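Local coordinates for alpha-glucosidase (Bacteroides thetaiotaomicron, PDB 5XFM), which probably hydrolyses beta-L-arabinopyranosides and alpha-galactosides as a bifunctional, calcium-containing glycoside hydrolase of family 97, at residues Ile318-Asp332 / Leu347-Trp361. The protein carries 1 engineered substitution. Residues are numbered along the deposited sequence; the frame is centred on the assembly and turned at random.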
# COMPACT_ATOMS: atom_id res chain seq x y z
N ILE A 318 4.16 25.25 -11.82
CA ILE A 318 3.82 26.02 -10.63
C ILE A 318 2.59 26.89 -10.90
O ILE A 318 1.66 26.96 -10.10
CB ILE A 318 5.01 26.89 -10.18
CG1 ILE A 318 6.07 26.00 -9.51
CG2 ILE A 318 4.57 27.98 -9.23
CD1 ILE A 318 7.40 26.69 -9.30
N ASP A 319 2.60 27.55 -12.06
CA ASP A 319 1.47 28.36 -12.52
C ASP A 319 0.22 27.51 -12.67
O ASP A 319 -0.87 27.93 -12.32
CB ASP A 319 1.80 29.04 -13.86
CG ASP A 319 2.73 30.22 -13.70
OD1 ASP A 319 2.90 30.72 -12.57
OD2 ASP A 319 3.30 30.66 -14.73
N PHE A 320 0.40 26.31 -13.22
CA PHE A 320 -0.69 25.37 -13.44
C PHE A 320 -1.28 24.94 -12.09
O PHE A 320 -2.49 24.86 -11.93
CB PHE A 320 -0.22 24.16 -14.25
CG PHE A 320 -1.30 23.16 -14.55
CD1 PHE A 320 -2.53 23.58 -15.03
CD2 PHE A 320 -1.08 21.81 -14.37
CE1 PHE A 320 -3.53 22.66 -15.32
CE2 PHE A 320 -2.09 20.89 -14.64
CZ PHE A 320 -3.31 21.31 -15.11
N ALA A 321 -0.41 24.67 -11.12
CA ALA A 321 -0.87 24.35 -9.77
C ALA A 321 -1.68 25.51 -9.21
O ALA A 321 -2.75 25.30 -8.64
CB ALA A 321 0.31 24.03 -8.86
N SER A 322 -1.18 26.72 -9.38
CA SER A 322 -1.90 27.91 -8.91
C SER A 322 -3.28 28.02 -9.55
O SER A 322 -4.27 28.30 -8.87
CB SER A 322 -1.09 29.17 -9.20
OG SER A 322 -1.65 30.28 -8.55
N ALA A 323 -3.35 27.80 -10.86
CA ALA A 323 -4.61 27.86 -11.60
C ALA A 323 -5.57 26.76 -11.17
O ALA A 323 -6.79 26.95 -11.17
CB ALA A 323 -4.34 27.77 -13.10
N MET A 324 -5.02 25.61 -10.83
CA MET A 324 -5.82 24.49 -10.35
C MET A 324 -6.18 24.65 -8.87
O MET A 324 -7.04 23.94 -8.35
CB MET A 324 -5.06 23.18 -10.59
CG MET A 324 -4.93 22.82 -12.05
SD MET A 324 -6.52 22.49 -12.85
CE MET A 324 -7.10 21.08 -11.89
N GLY A 325 -5.52 25.58 -8.20
CA GLY A 325 -5.73 25.76 -6.77
C GLY A 325 -5.07 24.62 -6.01
O GLY A 325 -5.46 24.31 -4.88
N TYR A 326 -4.09 23.99 -6.64
CA TYR A 326 -3.39 22.87 -6.02
C TYR A 326 -2.36 23.36 -5.02
O TYR A 326 -1.74 24.42 -5.21
CB TYR A 326 -2.74 21.98 -7.08
CG TYR A 326 -3.69 20.98 -7.71
CD1 TYR A 326 -5.06 21.06 -7.48
CD2 TYR A 326 -3.22 19.95 -8.51
CE1 TYR A 326 -5.94 20.16 -8.04
CE2 TYR A 326 -4.09 19.03 -9.08
CZ TYR A 326 -5.45 19.15 -8.84
OH TYR A 326 -6.31 18.24 -9.40
N GLU A 327 -2.18 22.59 -3.95
CA GLU A 327 -1.28 22.95 -2.87
C GLU A 327 0.20 22.79 -3.21
O GLU A 327 1.04 23.51 -2.68
CB GLU A 327 -1.59 22.13 -1.61
CG GLU A 327 -2.92 22.46 -0.96
CD GLU A 327 -4.11 21.96 -1.75
OE1 GLU A 327 -4.04 20.84 -2.29
OE2 GLU A 327 -5.12 22.70 -1.83
N TYR A 328 0.52 21.82 -4.06
CA TYR A 328 1.91 21.47 -4.28
C TYR A 328 2.31 21.38 -5.74
O TYR A 328 1.47 21.28 -6.64
CB TYR A 328 2.23 20.15 -3.56
CG TYR A 328 2.05 20.24 -2.06
CD1 TYR A 328 2.86 21.07 -1.29
CD2 TYR A 328 1.03 19.55 -1.42
CE1 TYR A 328 2.68 21.17 0.08
CE2 TYR A 328 0.84 19.64 -0.06
CZ TYR A 328 1.67 20.46 0.69
OH TYR A 328 1.48 20.56 2.04
N ALA A 329 3.62 21.48 -5.96
CA ALA A 329 4.24 21.11 -7.22
C ALA A 329 5.44 20.22 -6.94
O ALA A 329 6.31 20.57 -6.14
CB ALA A 329 4.66 22.36 -8.00
N LEU A 330 5.49 19.07 -7.60
CA LEU A 330 6.59 18.13 -7.46
C LEU A 330 7.64 18.34 -8.55
O LEU A 330 7.33 18.24 -9.73
CB LEU A 330 6.08 16.68 -7.51
CG LEU A 330 7.14 15.59 -7.71
CD1 LEU A 330 8.18 15.57 -6.59
CD2 LEU A 330 6.47 14.22 -7.86
N ILE A 331 8.87 18.64 -8.14
CA ILE A 331 9.98 18.76 -9.08
C ILE A 331 10.80 17.48 -9.02
O ILE A 331 11.32 17.11 -7.97
CB ILE A 331 10.86 19.99 -8.76
CG1 ILE A 331 10.01 21.27 -8.81
CG2 ILE A 331 12.03 20.07 -9.74
CD1 ILE A 331 10.81 22.56 -8.58
N ASP A 332 10.93 16.79 -10.16
CA ASP A 332 11.42 15.42 -10.18
C ASP A 332 12.93 15.34 -10.40
O ASP A 332 13.63 16.34 -10.21
CB ASP A 332 10.67 14.61 -11.24
CG ASP A 332 10.38 13.18 -10.81
OD1 ASP A 332 11.29 12.32 -10.80
OD2 ASP A 332 9.21 12.91 -10.47
N LEU A 347 12.76 29.78 -7.31
CA LEU A 347 11.62 28.97 -7.75
C LEU A 347 10.63 28.78 -6.59
O LEU A 347 9.41 28.89 -6.77
CB LEU A 347 12.09 27.62 -8.30
CG LEU A 347 11.39 27.02 -9.52
CD1 LEU A 347 11.02 28.06 -10.57
CD2 LEU A 347 12.26 25.93 -10.13
N VAL A 348 11.16 28.52 -5.40
CA VAL A 348 10.34 28.37 -4.20
C VAL A 348 9.62 29.67 -3.87
O VAL A 348 8.43 29.67 -3.54
CB VAL A 348 11.19 27.93 -2.98
CG1 VAL A 348 10.40 28.04 -1.69
CG2 VAL A 348 11.72 26.50 -3.16
N GLU A 349 10.34 30.78 -3.95
CA GLU A 349 9.76 32.10 -3.71
C GLU A 349 8.62 32.38 -4.70
O GLU A 349 7.53 32.84 -4.32
CB GLU A 349 10.84 33.17 -3.82
CG GLU A 349 11.72 33.21 -2.59
CD GLU A 349 12.95 34.07 -2.79
OE1 GLU A 349 13.42 34.19 -3.95
OE2 GLU A 349 13.47 34.59 -1.78
N TYR A 350 8.87 32.08 -5.97
CA TYR A 350 7.88 32.27 -7.02
C TYR A 350 6.63 31.43 -6.73
O TYR A 350 5.51 31.93 -6.81
CB TYR A 350 8.47 31.89 -8.38
CG TYR A 350 7.50 32.05 -9.53
CD1 TYR A 350 7.29 33.29 -10.12
CD2 TYR A 350 6.77 30.97 -10.02
CE1 TYR A 350 6.40 33.45 -11.17
CE2 TYR A 350 5.88 31.11 -11.06
CZ TYR A 350 5.69 32.36 -11.63
OH TYR A 350 4.81 32.51 -12.67
N ALA A 351 6.84 30.17 -6.38
CA ALA A 351 5.73 29.27 -6.02
C ALA A 351 4.93 29.79 -4.83
O ALA A 351 3.69 29.72 -4.83
CB ALA A 351 6.26 27.87 -5.74
N ARG A 352 5.63 30.29 -3.82
CA ARG A 352 4.97 30.80 -2.62
C ARG A 352 4.12 32.03 -2.94
O ARG A 352 3.03 32.20 -2.39
CB ARG A 352 6.00 31.15 -1.53
CG ARG A 352 5.37 31.80 -0.31
CD ARG A 352 6.22 31.66 0.95
NE ARG A 352 6.55 30.26 1.22
CZ ARG A 352 7.78 29.76 1.18
NH1 ARG A 352 8.81 30.54 0.91
NH2 ARG A 352 7.98 28.47 1.44
N ASP A 353 4.61 32.89 -3.83
CA ASP A 353 3.84 34.06 -4.22
C ASP A 353 2.55 33.65 -4.96
O ASP A 353 1.59 34.42 -5.03
CB ASP A 353 4.68 35.01 -5.08
CG ASP A 353 3.90 36.24 -5.53
OD1 ASP A 353 3.39 36.96 -4.65
OD2 ASP A 353 3.79 36.48 -6.75
N LYS A 354 2.55 32.45 -5.53
CA LYS A 354 1.38 31.94 -6.24
C LYS A 354 0.54 31.01 -5.37
O LYS A 354 -0.42 30.39 -5.84
CB LYS A 354 1.81 31.21 -7.52
CG LYS A 354 2.67 32.03 -8.48
CD LYS A 354 1.85 33.10 -9.19
CE LYS A 354 2.71 33.88 -10.17
NZ LYS A 354 3.80 34.61 -9.46
N GLY A 355 0.89 30.91 -4.09
CA GLY A 355 0.17 30.05 -3.16
C GLY A 355 0.46 28.58 -3.39
O GLY A 355 -0.41 27.73 -3.21
N VAL A 356 1.70 28.29 -3.77
CA VAL A 356 2.13 26.93 -4.11
C VAL A 356 3.41 26.60 -3.34
O VAL A 356 4.30 27.44 -3.20
CB VAL A 356 2.41 26.79 -5.64
CG1 VAL A 356 3.08 25.45 -5.95
CG2 VAL A 356 1.12 26.95 -6.44
N GLU A 357 3.50 25.37 -2.84
CA GLU A 357 4.71 24.90 -2.17
C GLU A 357 5.28 23.69 -2.91
O GLU A 357 4.58 23.06 -3.70
CB GLU A 357 4.40 24.58 -0.71
CG GLU A 357 4.40 25.83 0.17
CD GLU A 357 3.58 25.67 1.42
OE1 GLU A 357 2.53 24.99 1.35
OE2 GLU A 357 3.96 26.22 2.47
N LEU A 358 6.54 23.36 -2.64
CA LEU A 358 7.22 22.34 -3.44
C LEU A 358 7.56 21.04 -2.72
O LEU A 358 7.81 21.00 -1.51
CB LEU A 358 8.51 22.92 -4.02
CG LEU A 358 8.41 24.19 -4.85
CD1 LEU A 358 9.78 24.55 -5.37
CD2 LEU A 358 7.44 23.99 -6.00
N PHE A 359 7.55 19.96 -3.49
CA PHE A 359 8.17 18.70 -3.11
C PHE A 359 9.38 18.52 -4.00
O PHE A 359 9.30 18.78 -5.21
CB PHE A 359 7.22 17.52 -3.29
CG PHE A 359 6.31 17.28 -2.13
CD1 PHE A 359 5.38 18.23 -1.75
CD2 PHE A 359 6.33 16.06 -1.45
CE1 PHE A 359 4.52 18.00 -0.70
CE2 PHE A 359 5.47 15.82 -0.40
CZ PHE A 359 4.57 16.79 -0.02
N LEU A 360 10.50 18.11 -3.43
CA LEU A 360 11.70 17.86 -4.23
C LEU A 360 12.10 16.39 -4.23
O LEU A 360 12.01 15.70 -3.21
CB LEU A 360 12.86 18.73 -3.74
CG LEU A 360 12.65 20.23 -3.86
CD1 LEU A 360 13.91 20.99 -3.47
CD2 LEU A 360 12.22 20.59 -5.28
N TRP A 361 12.52 15.92 -5.42
CA TRP A 361 12.98 14.56 -5.65
C TRP A 361 14.41 14.34 -5.16
O TRP A 361 15.30 15.15 -5.43
CB TRP A 361 12.91 14.22 -7.15
CG TRP A 361 13.14 12.77 -7.50
CD1 TRP A 361 12.18 11.81 -7.72
CD2 TRP A 361 14.40 12.11 -7.72
NE1 TRP A 361 12.76 10.61 -8.03
CE2 TRP A 361 14.13 10.77 -8.04
CE3 TRP A 361 15.73 12.53 -7.66
CZ2 TRP A 361 15.13 9.84 -8.31
CZ3 TRP A 361 16.73 11.61 -7.92
CH2 TRP A 361 16.43 10.28 -8.24
O HOH W 1 -2.76 26.78 -5.17
O HOH W 2 0.17 24.73 0.01
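Two neighbouring helix-strand units of the TIM-barrel catalytic domain pack side by side here. Strand 328-331 runs parallel to strand 357-361, and helix 318-324 lies beside helix 347-353, their axes 17° apart. Each helix ends in a Schellman motif, with Gly-325 and Gly-355 at positive phi. The strands are joined by five backbone hydrogen bonds, from Glu-357 N to Glu-327 O through Trp-361 N to Ile-331 O. The helices pack on each other and on the sheet through apolar side chains. Between the helices, Ile-318 CG2 meets Ala-351 CA at 3.6 Å. CG2 of Val-356, the residue just before the strand, lies 3.9 Å from Ala-321 CB. Ile-331 CD1 reaches both Leu-347 CD2 and Leu-358 CD1. Polar bonds close the outer side. Ser-322 OG donates to Lys-354 O at 3.0 Å. Tyr-350 has CG anti to its N (chi1 180°), which carries the ring past Ile-318 CG2 to Asp-319. Its OH donates to the syn lone pair of Asp-319 OD1 at 2.6 Å. A phenylalanine in place of Tyr-350 would probably leave Asp-319 OD1 without this donor. Opposite the helices, Tyr-328 and Phe-359 form a T-shaped pair, planes 77° apart. Tyr-328 OH bonds to Arg-293 O. Glu-327 CB lies over the rim of one face of the Tyr-328 ring; over the centre of the other stands Phe-359 CE1, 3.5 Å from Tyr-328 CD1.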